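Local structure of mannitol dehydrogenase (Pseudomonas fluorescens, 1LJ8) at residues S59-G64 with S101-L107; Y81-L85 with V96-I102; I138-N142 with V451-F455; L309-K313 with V481-L485; E399-L405 with L485-K491. The protein binds NAD and probably catalyses the reversible NAD-dependent oxidation of D-mannitol to D-fructose. All coordinates share one frame. Residue numbers count along the deposited sequence, not the author numbering.

Interaction 1 of 5, residues S59-G64 with S101-L107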
# COMPACT_ATOMS: atom_id res chain seq x y z
N SER A 59 19.68 -3.97 -10.01
CA SER A 59 18.49 -3.95 -10.86
C SER A 59 17.40 -4.80 -10.22
O SER A 59 17.67 -5.71 -9.45
CB SER A 59 18.81 -4.54 -12.24
OG SER A 59 17.69 -4.39 -13.12
N ILE A 60 16.16 -4.49 -10.57
CA ILE A 60 15.01 -5.20 -10.02
C ILE A 60 14.40 -6.21 -10.99
O ILE A 60 14.19 -5.92 -12.17
CB ILE A 60 13.92 -4.17 -9.66
CG1 ILE A 60 14.43 -3.25 -8.55
CG2 ILE A 60 12.58 -4.88 -9.24
CD1 ILE A 60 13.68 -1.83 -8.60
N CYS A 61 14.14 -7.42 -10.48
CA CYS A 61 13.42 -8.43 -11.26
C CYS A 61 12.02 -8.44 -10.62
O CYS A 61 11.84 -8.81 -9.43
CB CYS A 61 14.05 -9.84 -11.12
SG CYS A 61 13.12 -11.03 -12.18
N GLY A 62 11.01 -7.98 -11.37
CA GLY A 62 9.64 -8.02 -10.83
C GLY A 62 9.16 -9.46 -10.69
O GLY A 62 9.70 -10.37 -11.36
N VAL A 63 8.16 -9.68 -9.83
CA VAL A 63 7.60 -11.01 -9.58
C VAL A 63 6.09 -10.83 -9.44
O VAL A 63 5.63 -10.03 -8.60
CB VAL A 63 8.15 -11.60 -8.26
CG1 VAL A 63 7.36 -12.90 -7.89
CG2 VAL A 63 9.62 -11.92 -8.40
N GLY A 64 5.34 -11.55 -10.26
CA GLY A 64 3.89 -11.48 -10.19
C GLY A 64 3.31 -12.84 -9.82
O GLY A 64 3.57 -13.85 -10.50
N SER A 101 15.35 0.98 -13.97
CA SER A 101 15.82 0.07 -12.91
C SER A 101 15.15 -1.30 -12.81
O SER A 101 15.62 -2.14 -12.05
CB SER A 101 15.71 0.81 -11.57
OG SER A 101 14.37 1.23 -11.41
N ILE A 102 14.07 -1.53 -13.58
CA ILE A 102 13.43 -2.85 -13.58
C ILE A 102 13.89 -3.45 -14.92
O ILE A 102 13.68 -2.85 -15.99
CB ILE A 102 11.90 -2.75 -13.54
CG1 ILE A 102 11.47 -2.17 -12.18
CG2 ILE A 102 11.25 -4.18 -13.75
CD1 ILE A 102 9.94 -1.97 -12.05
N SER A 103 14.51 -4.63 -14.85
CA SER A 103 15.02 -5.31 -16.05
C SER A 103 14.25 -6.54 -16.50
O SER A 103 14.50 -7.04 -17.61
CB SER A 103 16.51 -5.65 -15.85
OG SER A 103 16.72 -6.42 -14.68
N ASP A 104 13.32 -7.04 -15.69
CA ASP A 104 12.54 -8.22 -16.11
C ASP A 104 11.39 -8.34 -15.12
O ASP A 104 11.36 -7.62 -14.12
CB ASP A 104 13.40 -9.49 -16.00
CG ASP A 104 12.86 -10.66 -16.85
OD1 ASP A 104 13.53 -11.72 -16.84
OD2 ASP A 104 11.80 -10.53 -17.53
N MSE A 105 10.47 -9.28 -15.38
CA MSE A 105 9.37 -9.55 -14.46
C MSE A 105 8.94 -11.00 -14.77
O MSE A 105 8.64 -11.30 -15.93
CB MSE A 105 8.21 -8.60 -14.70
CG MSE A 105 7.04 -8.89 -13.76
SE MSE A 105 5.73 -7.52 -13.87
CE MSE A 105 4.30 -8.42 -12.82
N LEU A 106 8.97 -11.86 -13.75
CA LEU A 106 8.58 -13.27 -13.89
C LEU A 106 7.20 -13.46 -13.29
O LEU A 106 6.83 -12.78 -12.31
CB LEU A 106 9.60 -14.19 -13.17
CG LEU A 106 11.07 -14.06 -13.63
CD1 LEU A 106 11.90 -15.18 -12.93
CD2 LEU A 106 11.21 -14.12 -15.15
N LEU A 107 6.42 -14.39 -13.88
CA LEU A 107 5.09 -14.69 -13.39
C LEU A 107 5.06 -16.11 -12.86
O LEU A 107 5.61 -17.03 -13.51
CB LEU A 107 4.07 -14.61 -14.52
CG LEU A 107 3.99 -13.25 -15.21
CD1 LEU A 107 2.87 -13.30 -16.31
CD2 LEU A 107 3.66 -12.14 -14.16

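Interaction 2 of 5, residues Y81-L85 with V96-I102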
# COMPACT_ATOMS: atom_id res chain seq x y z
N TYR A 81 10.99 -3.25 -20.65
CA TYR A 81 10.91 -3.01 -19.21
C TYR A 81 11.12 -1.56 -18.78
O TYR A 81 11.17 -1.25 -17.58
CB TYR A 81 11.79 -4.00 -18.43
CG TYR A 81 11.12 -5.36 -18.40
CD1 TYR A 81 11.43 -6.33 -19.35
CD2 TYR A 81 10.07 -5.63 -17.50
CE1 TYR A 81 10.68 -7.54 -19.43
CE2 TYR A 81 9.34 -6.83 -17.58
CZ TYR A 81 9.65 -7.77 -18.55
OH TYR A 81 8.86 -8.92 -18.67
N LEU A 82 11.12 -0.66 -19.75
CA LEU A 82 11.19 0.78 -19.44
C LEU A 82 9.74 1.30 -19.16
O LEU A 82 8.78 0.76 -19.69
CB LEU A 82 11.75 1.58 -20.64
CG LEU A 82 13.18 1.24 -21.08
CD1 LEU A 82 13.53 1.99 -22.39
CD2 LEU A 82 14.16 1.61 -19.98
N PHE A 83 9.57 2.33 -18.32
CA PHE A 83 8.25 2.91 -18.10
C PHE A 83 8.49 4.35 -17.71
O PHE A 83 9.59 4.69 -17.24
CB PHE A 83 7.44 2.15 -17.02
CG PHE A 83 8.08 2.13 -15.66
CD1 PHE A 83 7.78 3.15 -14.73
CD2 PHE A 83 8.98 1.14 -15.32
CE1 PHE A 83 8.40 3.17 -13.46
CE2 PHE A 83 9.62 1.13 -14.05
CZ PHE A 83 9.33 2.16 -13.11
N THR A 84 7.47 5.17 -17.89
CA THR A 84 7.58 6.59 -17.59
C THR A 84 7.04 6.88 -16.18
O THR A 84 5.94 6.42 -15.81
CB THR A 84 6.71 7.45 -18.57
OG1 THR A 84 6.96 7.04 -19.94
CG2 THR A 84 7.05 8.93 -18.45
N LEU A 85 7.81 7.66 -15.44
CA LEU A 85 7.39 8.14 -14.13
C LEU A 85 6.90 9.57 -14.46
O LEU A 85 7.68 10.41 -14.92
CB LEU A 85 8.54 8.16 -13.16
CG LEU A 85 8.04 8.62 -11.77
CD1 LEU A 85 8.61 7.75 -10.68
CD2 LEU A 85 8.45 10.05 -11.59
N VAL A 96 9.19 14.46 -15.91
CA VAL A 96 8.70 13.29 -16.64
C VAL A 96 10.02 12.58 -16.92
O VAL A 96 10.93 13.13 -17.54
CB VAL A 96 8.05 13.66 -17.98
CG1 VAL A 96 7.49 12.38 -18.64
CG2 VAL A 96 6.96 14.65 -17.74
N ARG A 97 10.11 11.33 -16.46
CA ARG A 97 11.36 10.61 -16.53
C ARG A 97 11.15 9.15 -16.88
O ARG A 97 10.24 8.52 -16.37
CB ARG A 97 12.00 10.68 -15.14
CG ARG A 97 13.21 9.77 -14.93
CD ARG A 97 13.77 9.94 -13.48
NE ARG A 97 14.37 11.27 -13.30
CZ ARG A 97 15.54 11.64 -13.82
NH1 ARG A 97 16.27 10.81 -14.57
NH2 ARG A 97 15.96 12.90 -13.67
N VAL A 98 11.99 8.63 -17.78
CA VAL A 98 11.95 7.22 -18.11
C VAL A 98 12.80 6.47 -17.06
O VAL A 98 13.96 6.83 -16.82
CB VAL A 98 12.51 6.97 -19.53
CG1 VAL A 98 12.67 5.46 -19.73
CG2 VAL A 98 11.52 7.55 -20.57
N ILE A 99 12.23 5.43 -16.44
CA ILE A 99 12.89 4.67 -15.39
C ILE A 99 13.42 3.37 -15.99
O ILE A 99 12.66 2.66 -16.67
CB ILE A 99 11.88 4.33 -14.26
CG1 ILE A 99 11.34 5.64 -13.64
CG2 ILE A 99 12.56 3.44 -13.19
CD1 ILE A 99 12.44 6.47 -12.85
N GLY A 100 14.69 3.05 -15.71
CA GLY A 100 15.28 1.83 -16.25
C GLY A 100 15.76 0.82 -15.23
O GLY A 100 16.46 -0.14 -15.58
N SER A 101 15.35 0.98 -13.97
CA SER A 101 15.82 0.07 -12.91
C SER A 101 15.15 -1.30 -12.81
O SER A 101 15.62 -2.14 -12.05
CB SER A 101 15.71 0.81 -11.57
OG SER A 101 14.37 1.23 -11.41
N ILE A 102 14.07 -1.53 -13.58
CA ILE A 102 13.43 -2.85 -13.58
C ILE A 102 13.89 -3.45 -14.92
O ILE A 102 13.68 -2.85 -15.99
CB ILE A 102 11.90 -2.75 -13.54
CG1 ILE A 102 11.47 -2.17 -12.18
CG2 ILE A 102 11.25 -4.18 -13.75
CD1 ILE A 102 9.94 -1.97 -12.05
O HOH W 1 12.61 0.01 -15.51

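Interaction 3 of 5, residues I138-N142 with V451-F455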
# COMPACT_ATOMS: atom_id res chain seq x y z
N ILE A 138 -2.11 -11.93 8.91
CA ILE A 138 -2.07 -11.95 10.38
C ILE A 138 -3.41 -11.34 10.80
O ILE A 138 -3.79 -10.28 10.28
CB ILE A 138 -0.95 -11.06 10.99
CG1 ILE A 138 0.42 -11.65 10.67
CG2 ILE A 138 -1.19 -10.91 12.55
CD1 ILE A 138 0.71 -12.90 11.40
N ASP A 139 -4.12 -12.00 11.71
CA ASP A 139 -5.41 -11.49 12.22
C ASP A 139 -5.04 -10.46 13.31
O ASP A 139 -4.50 -10.83 14.36
CB ASP A 139 -6.20 -12.66 12.83
CG ASP A 139 -7.57 -12.27 13.40
OD1 ASP A 139 -7.81 -11.08 13.73
OD2 ASP A 139 -8.41 -13.19 13.54
N ASP A 140 -5.30 -9.17 13.06
CA ASP A 140 -4.94 -8.13 14.04
C ASP A 140 -5.67 -8.19 15.38
O ASP A 140 -5.16 -7.68 16.37
CB ASP A 140 -5.13 -6.75 13.41
CG ASP A 140 -4.24 -6.55 12.23
OD1 ASP A 140 -3.02 -6.71 12.43
OD2 ASP A 140 -4.73 -6.29 11.11
N SER A 141 -6.83 -8.82 15.46
CA SER A 141 -7.49 -8.85 16.76
C SER A 141 -6.72 -9.68 17.77
O SER A 141 -6.65 -9.32 18.94
CB SER A 141 -8.92 -9.39 16.68
OG SER A 141 -8.97 -10.67 16.07
N ASN A 142 -6.13 -10.79 17.33
CA ASN A 142 -5.40 -11.66 18.27
C ASN A 142 -3.93 -11.91 17.92
O ASN A 142 -3.24 -12.67 18.61
CB ASN A 142 -6.13 -12.99 18.35
CG ASN A 142 -6.24 -13.64 17.00
OD1 ASN A 142 -5.48 -13.30 16.10
ND2 ASN A 142 -7.17 -14.58 16.85
N VAL A 451 -17.21 -9.05 12.50
CA VAL A 451 -16.15 -9.72 11.73
C VAL A 451 -14.82 -9.41 12.42
O VAL A 451 -14.22 -8.34 12.23
CB VAL A 451 -16.13 -9.27 10.27
CG1 VAL A 451 -15.08 -10.10 9.52
CG2 VAL A 451 -17.56 -9.43 9.64
N GLU A 452 -14.36 -10.37 13.20
CA GLU A 452 -13.18 -10.17 14.02
C GLU A 452 -11.88 -9.83 13.29
O GLU A 452 -11.13 -8.99 13.78
CB GLU A 452 -12.97 -11.36 14.97
CG GLU A 452 -11.98 -11.07 16.08
CD GLU A 452 -11.81 -12.24 17.07
OE1 GLU A 452 -12.77 -13.02 17.25
OE2 GLU A 452 -10.71 -12.35 17.67
N GLU A 453 -11.65 -10.41 12.11
CA GLU A 453 -10.42 -10.10 11.41
C GLU A 453 -10.45 -8.71 10.75
O GLU A 453 -9.44 -8.28 10.15
CB GLU A 453 -10.10 -11.15 10.34
CG GLU A 453 -11.16 -11.23 9.26
CD GLU A 453 -12.29 -12.20 9.59
OE1 GLU A 453 -12.62 -12.39 10.80
OE2 GLU A 453 -12.86 -12.73 8.62
N ILE A 454 -11.59 -8.01 10.86
CA ILE A 454 -11.66 -6.65 10.34
C ILE A 454 -11.73 -5.69 11.53
O ILE A 454 -10.93 -4.75 11.62
CB ILE A 454 -12.93 -6.38 9.45
CG1 ILE A 454 -12.92 -7.32 8.23
CG2 ILE A 454 -12.96 -4.90 8.97
CD1 ILE A 454 -14.18 -7.18 7.32
N PHE A 455 -12.65 -5.93 12.46
CA PHE A 455 -12.85 -4.97 13.54
C PHE A 455 -12.38 -5.29 14.94
O PHE A 455 -12.52 -4.45 15.83
CB PHE A 455 -14.34 -4.56 13.62
CG PHE A 455 -14.85 -3.91 12.35
CD1 PHE A 455 -15.67 -4.63 11.45
CD2 PHE A 455 -14.48 -2.61 12.02
CE1 PHE A 455 -16.10 -4.05 10.25
CE2 PHE A 455 -14.90 -2.01 10.80
CZ PHE A 455 -15.71 -2.73 9.93
O HOH W 2 -6.87 -8.27 10.93

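Interaction 4 of 5, residues L309-K313 with V481-L485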
# COMPACT_ATOMS: atom_id res chain seq x y z
N LEU A 309 -17.20 8.42 2.66
CA LEU A 309 -18.11 9.56 2.66
C LEU A 309 -18.04 10.29 1.32
O LEU A 309 -19.07 10.71 0.79
CB LEU A 309 -17.72 10.56 3.76
CG LEU A 309 -17.99 10.02 5.16
CD1 LEU A 309 -17.29 10.97 6.17
CD2 LEU A 309 -19.50 9.97 5.43
N GLY A 310 -16.83 10.43 0.77
CA GLY A 310 -16.66 11.14 -0.50
C GLY A 310 -17.32 10.40 -1.65
O GLY A 310 -17.97 11.01 -2.50
N PHE A 311 -17.16 9.09 -1.67
CA PHE A 311 -17.76 8.30 -2.75
C PHE A 311 -19.29 8.39 -2.66
O PHE A 311 -19.99 8.52 -3.67
CB PHE A 311 -17.34 6.83 -2.64
CG PHE A 311 -17.09 6.18 -3.97
CD1 PHE A 311 -15.87 6.36 -4.61
CD2 PHE A 311 -18.08 5.40 -4.58
CE1 PHE A 311 -15.63 5.77 -5.89
CE2 PHE A 311 -17.85 4.79 -5.85
CZ PHE A 311 -16.63 4.98 -6.50
N LEU A 312 -19.81 8.30 -1.45
CA LEU A 312 -21.27 8.42 -1.23
C LEU A 312 -21.79 9.77 -1.69
O LEU A 312 -22.85 9.84 -2.32
CB LEU A 312 -21.59 8.25 0.27
CG LEU A 312 -21.54 6.80 0.73
CD1 LEU A 312 -21.55 6.82 2.27
CD2 LEU A 312 -22.73 5.93 0.19
N LYS A 313 -21.05 10.83 -1.39
CA LYS A 313 -21.45 12.17 -1.77
C LYS A 313 -21.41 12.33 -3.30
O LYS A 313 -22.08 13.22 -3.86
CB LYS A 313 -20.54 13.19 -1.10
CG LYS A 313 -20.88 14.64 -1.39
CD LYS A 313 -22.34 15.01 -0.98
CE LYS A 313 -22.66 16.46 -1.40
NZ LYS A 313 -24.06 16.85 -0.99
N VAL A 481 -24.69 12.63 3.46
CA VAL A 481 -23.34 12.93 3.95
C VAL A 481 -23.19 14.39 4.44
O VAL A 481 -22.69 14.63 5.54
CB VAL A 481 -22.30 12.69 2.81
CG1 VAL A 481 -20.90 13.19 3.20
CG2 VAL A 481 -22.29 11.20 2.43
N THR A 482 -23.62 15.35 3.61
CA THR A 482 -23.42 16.74 3.96
C THR A 482 -24.08 17.15 5.27
O THR A 482 -23.46 17.74 6.14
CB THR A 482 -23.90 17.66 2.82
OG1 THR A 482 -23.07 17.40 1.67
CG2 THR A 482 -23.76 19.16 3.22
N THR A 483 -25.35 16.81 5.42
CA THR A 483 -26.05 17.17 6.65
C THR A 483 -25.46 16.42 7.84
O THR A 483 -25.30 16.97 8.92
CB THR A 483 -27.55 16.87 6.47
OG1 THR A 483 -28.10 17.85 5.57
CG2 THR A 483 -28.28 16.94 7.81
N THR A 484 -25.08 15.16 7.65
CA THR A 484 -24.48 14.41 8.75
C THR A 484 -23.18 15.08 9.23
O THR A 484 -22.93 15.19 10.43
CB THR A 484 -24.22 12.97 8.30
OG1 THR A 484 -25.48 12.35 8.00
CG2 THR A 484 -23.49 12.17 9.36
N LEU A 485 -22.33 15.50 8.29
CA LEU A 485 -21.08 16.16 8.66
C LEU A 485 -21.38 17.47 9.35
O LEU A 485 -20.72 17.81 10.31
CB LEU A 485 -20.17 16.43 7.44
CG LEU A 485 -19.44 15.16 6.94
CD1 LEU A 485 -18.65 15.49 5.66
CD2 LEU A 485 -18.51 14.61 8.01
O HOH W 3 -25.12 14.97 1.17

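Interaction 5 of 5, residues E399-L405 with L485-K491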
# COMPACT_ATOMS: atom_id res chain seq x y z
N GLU A 399 -14.54 10.31 22.90
CA GLU A 399 -15.63 10.37 21.90
C GLU A 399 -15.30 9.50 20.69
O GLU A 399 -14.23 9.68 20.12
CB GLU A 399 -15.81 11.83 21.45
CG GLU A 399 -16.77 12.08 20.23
CD GLU A 399 -18.26 11.69 20.46
OE1 GLU A 399 -18.68 10.49 20.31
OE2 GLU A 399 -19.05 12.62 20.82
N THR A 400 -16.19 8.59 20.30
CA THR A 400 -15.89 7.75 19.11
C THR A 400 -16.65 8.15 17.86
O THR A 400 -16.43 7.56 16.79
CB THR A 400 -16.22 6.25 19.35
OG1 THR A 400 -17.63 6.09 19.57
CG2 THR A 400 -15.44 5.71 20.58
N GLU A 401 -17.51 9.15 17.97
CA GLU A 401 -18.38 9.51 16.86
C GLU A 401 -17.73 9.78 15.51
O GLU A 401 -18.23 9.30 14.49
CB GLU A 401 -19.24 10.72 17.22
CG GLU A 401 -20.56 10.68 16.51
CD GLU A 401 -21.65 10.19 17.45
OE1 GLU A 401 -21.31 9.62 18.53
OE2 GLU A 401 -22.82 10.36 17.11
N ARG A 402 -16.64 10.56 15.49
CA ARG A 402 -16.00 10.82 14.20
C ARG A 402 -15.43 9.55 13.61
O ARG A 402 -15.49 9.36 12.39
CB ARG A 402 -14.88 11.83 14.32
CG ARG A 402 -15.33 13.30 14.70
CD ARG A 402 -14.09 14.15 14.99
NE ARG A 402 -13.53 13.78 16.29
CZ ARG A 402 -13.96 14.25 17.46
NH1 ARG A 402 -14.96 15.14 17.55
NH2 ARG A 402 -13.44 13.76 18.58
N ALA A 403 -14.86 8.68 14.45
CA ALA A 403 -14.26 7.44 13.91
C ALA A 403 -15.36 6.45 13.53
O ALA A 403 -15.23 5.69 12.55
CB ALA A 403 -13.32 6.81 14.96
N ALA A 404 -16.45 6.46 14.30
CA ALA A 404 -17.58 5.58 13.99
C ALA A 404 -18.17 5.96 12.64
O ALA A 404 -18.65 5.08 11.92
CB ALA A 404 -18.71 5.67 15.12
N LEU A 405 -18.14 7.23 12.30
CA LEU A 405 -18.71 7.68 11.02
C LEU A 405 -17.94 7.05 9.86
O LEU A 405 -18.54 6.76 8.83
CB LEU A 405 -18.69 9.24 10.91
CG LEU A 405 -19.23 9.80 9.58
CD1 LEU A 405 -20.75 9.41 9.44
CD2 LEU A 405 -19.07 11.34 9.54
N LEU A 485 -22.33 15.50 8.29
CA LEU A 485 -21.08 16.16 8.66
C LEU A 485 -21.38 17.47 9.35
O LEU A 485 -20.72 17.81 10.31
CB LEU A 485 -20.17 16.43 7.44
CG LEU A 485 -19.44 15.16 6.94
CD1 LEU A 485 -18.65 15.49 5.66
CD2 LEU A 485 -18.51 14.61 8.01
N LYS A 486 -22.32 18.25 8.82
CA LYS A 486 -22.63 19.51 9.50
C LYS A 486 -23.03 19.25 10.94
O LYS A 486 -22.54 19.91 11.85
CB LYS A 486 -23.78 20.25 8.80
CG LYS A 486 -23.39 20.82 7.46
CD LYS A 486 -24.62 21.33 6.72
CE LYS A 486 -24.24 22.23 5.57
NZ LYS A 486 -25.46 22.63 4.76
N HIS A 487 -23.91 18.29 11.17
CA HIS A 487 -24.32 18.05 12.57
C HIS A 487 -23.13 17.63 13.44
O HIS A 487 -22.94 18.11 14.56
CB HIS A 487 -25.43 16.98 12.64
CG HIS A 487 -26.74 17.45 12.06
ND1 HIS A 487 -27.79 16.59 11.79
CD2 HIS A 487 -27.17 18.68 11.71
CE1 HIS A 487 -28.81 17.27 11.31
NE2 HIS A 487 -28.46 18.54 11.25
N LEU A 488 -22.31 16.73 12.90
CA LEU A 488 -21.18 16.21 13.65
C LEU A 488 -20.16 17.27 14.03
O LEU A 488 -19.64 17.26 15.16
CB LEU A 488 -20.50 15.08 12.84
CG LEU A 488 -19.19 14.52 13.43
CD1 LEU A 488 -19.51 13.79 14.72
CD2 LEU A 488 -18.52 13.55 12.44
N LEU A 489 -19.89 18.17 13.10
CA LEU A 489 -18.88 19.20 13.31
C LEU A 489 -19.27 20.21 14.38
O LEU A 489 -18.46 21.06 14.76
CB LEU A 489 -18.53 19.87 11.97
CG LEU A 489 -17.73 18.86 11.10
CD1 LEU A 489 -17.64 19.33 9.65
CD2 LEU A 489 -16.35 18.62 11.70
N LYS A 490 -20.49 20.08 14.88
CA LYS A 490 -20.98 20.97 15.94
C LYS A 490 -20.97 20.31 17.34
O LYS A 490 -21.23 20.98 18.33
CB LYS A 490 -22.37 21.47 15.58
CG LYS A 490 -22.38 22.31 14.32
CD LYS A 490 -21.69 23.62 14.57
CE LYS A 490 -21.95 24.61 13.46
NZ LYS A 490 -21.45 26.00 13.80
N LYS A 491 -20.64 19.02 17.42
CA LYS A 491 -20.54 18.34 18.72
C LYS A 491 -19.31 18.92 19.44
O LYS A 491 -18.35 19.33 18.78
CB LYS A 491 -20.32 16.83 18.55
CG LYS A 491 -21.59 15.97 18.57
CD LYS A 491 -21.23 14.53 18.97
CE LYS A 491 -22.44 13.72 19.40
NZ LYS A 491 -22.01 12.41 19.98

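Interaction 1 of 5, residues S59-G64 with S101-L107
Backbone hydrogen bonds carry this parallel pairing of neighbouring Rossmann-sheet strands. Ile60 N donates to Ser101 O at 2.8 Å and Ile60 O accepts from Ser103 N at 3.0 Å. Further along, Gly62 N reaches Asp104 O (2.8 Å), Leu106 N reaches Gly62 O (2.9 Å) and Gly64 N reaches Leu106 O (2.8 Å). The register thus advances two residues from Ile60 to Gly62 but three from Ile102 to Met105, so 101-107 carries a bulge at Ser103-Asp104, and Asp104 N has no partner in the model. CA-H...O contacts reinforce the pairing, the shortest from Met105 CA to Gly62 O at 3.2 Å.

At the start the hydroxyls Ser59 OG and Ser103 OG are hydrogen-bonded at 2.7 Å. Ser103 OG also bonds Gln27 of the adjoining strand 27-32.

Apolar side chains meet on both faces. Ile60 CB meets Ile102 CG1 at 4.0 Å on the face that selenomethionine Met105 and Leu107 share, and these two lie against helix 69-77. On the other face Cys61 SG touches Leu106 CG at 3.9 Å beneath helix 112-119. Gly62 and Gly64 have no side chain here; a CB on Gly64 would sit 2.9 Å from Leu107 CD2.

The chemistry is that of a buried strand pair, held by main-chain bonds, with strand 59-64 ending in Gly64 beside Asp69, an NAD-binding residue.

Interaction 2 of 5, residues Y81-L85 with V96-I102
Ile99 is the central bump of this antiparallel hairpin. It rises between Phe83 and Leu85: its CB sits over the face of the Phe83 ring, 3.9 Å from the centroid in a CH-pi contact, its CG2 lies 3.5 Å from Phe83 CZ, and its CG1 lies 3.8 Å from Leu85 CB. Ile102 borders the same ring, with CD1 at 3.7 Å from Phe83 CE2, while helix 69-77 packs on Phe83 through Leu76. Across the strands' other surface Val98 CG1 meets Leu82 CB at 4.1 Å, Leu82 CD2 reaches over bare Gly100 to 3.9 Å from its CA, and Val96 CG1 nestles against Thr84 CG2 at 3.5 Å.

Beneath these side chains, Ile99 N bonds Phe83 O (2.9 Å), Leu85 N bonds Arg97 O (2.7 Å) and Arg97 N bonds Leu85 O (3.0 Å). Beyond Ile99 the backbones part, and a water occupies the hollow. It accepts from Ile102 N at 2.9 Å and lies 2.8 Å from Tyr81 O and 2.9 Å from Ile99 O, within bonding reach of both.

Chemically, the hairpin is a largely apolar, interdigitated layer around a few near-linear amide bonds, with one bridging water giving polar partners to main-chain atoms where direct pairing has ended.

Interaction 3 of 5, residues I138-N142 with V451-F455
Two carboxylates compete for one serine proton here. Ser141 OG lies 2.6 Å from Asp139 OD1 and 2.9 Å from Glu452 OE2; both are good acceptors, but the hydroxyl has a single hydrogen to give, and the geometry does not settle which receives it. Ser141 is thus the central residue of the contact, its CA-to-CB bond directed at the short helix 452-455.

Asp139 OD1 also accepts from Ser141 N at 3.0 Å, which turns the chain sharply. The same oxygen approaches Glu453 CA to 3.6 Å, so the aspartate lies against the first turn of the helix. A water makes a second crossing: it accepts from Asp140 N (2.8 Å) and donates to Asp140 OD2 (2.9 Å) and Glu453 O (2.7 Å).

Two of the acidic side chains of this small surface patch have salt-bridge partners outside the segments: Asp140 pairs with Lys384 of helix 378-385, and Glu453 with Arg430.

The aspartate and the backbone nitrogen two residues on make an Asx turn, placed in the loop joining strands 138-139 and 144-145; here it bridges the Rossmann and C-terminal parts of the chain, away from the NAD site.

Interaction 4 of 5, residues L309-K313 with V481-L485
This is a buried helix-on-helix contact in the helical C-terminal half of the chain, where the last turn of helix 289-313 meets helix 463-488. The short segments run at 135° to one another with axes 10.7 Å apart at closest approach.

Val481 is the main point of engagement. Its CG2 pushes into the backbone of the first helix, 3.6 Å from Leu309 O, 3.7 Å from Leu312 CB and 4.0 Å from Lys313 N. Its other methyl, Val481 CG1, meets Leu309 CD2 at 4.2 Å, and Leu309 CD1 touches Leu485 CD2 at 4.3 Å one turn further on. Phe327 of helix 325-339 and Leu405 of helix 401-413 pack on this leucine-valine cluster.

At the more open end Lys313 reaches across to the start of segment 481-485, and its NZ donates to Thr482 OG1 at 2.9 Å. A water accepts from Lys313 NZ (3.1 Å) and from Thr482 N (2.9 Å). That amide lacks its bond to the preceding turn, for the helix is kinked here; Val481 N, likewise without one, is taken by Glu419.

Oblique helix packing with an apolar centre and polar edge fits this helical domain, placed by sequence in the 6-phosphogluconate dehydrogenase C-terminal clan.

Interaction 5 of 5, residues E399-L405 with L485-K491
Lys491 NZ is the main donor, and two carboxylates answer it: Glu399 OE2 at 3.1 Å and, more weakly, Glu401 OE1 at 3.2 Å, both salt bridges. The remaining oxygen of the first, Glu399 OE1, accepts from Glu401 N at 2.9 Å and so caps the start of helix 401-413. Glu401 OE1 is also bridged by Arg471 of helix 463-488, its stronger partner. Arg402 turns to Asp338 instead, and its carbonyl takes the hydroxyl of Tyr330.

Lys491 is brought into place by a type I turn in which Lys491 N donates to Leu488 O at 3.0 Å.

Beside these charges the packing is apolar, using aliphatic parts of Glu401 and Arg402 as well as leucines. Leu488 CD1 lies 3.7 Å from Glu401 CG, Leu488 CD2 lies 3.9 Å from Arg402 CG, and Leu405 CD2 meets both Leu485 CD2 and Leu488 CD2 at 3.7 Å.

The chemistry is layered: leucines pack between the helices, while Lys491, bridging both glutamates, links the chain's end to the start of helix 401-413.

Four contacts form two distant pairs, and interaction 3 stands apart. Interactions 1 and 2 share Ser101 and Ile102 on strand 96-107, with centres 13 Å apart, and the Tyr81 ring joins them: Tyr81 CE2 is 3.5 Å from Met105 N. Interactions 4 and 5, with centres 12 Å apart, share Leu485, and Leu309 CD1 meets Leu405 CD2 at 3.8 Å. Centres of 1 and 5 are 46 Å apart. Interaction 3 ties the two halves directly, its nearest atoms about 8 Å from those of interaction 5 and about 19 Å from interaction 1. Interaction 1 approaches the cofactor, the Met105 side chain lying about 6 Å from NAD; interactions 3, 4 and 5 are remote from that pocket.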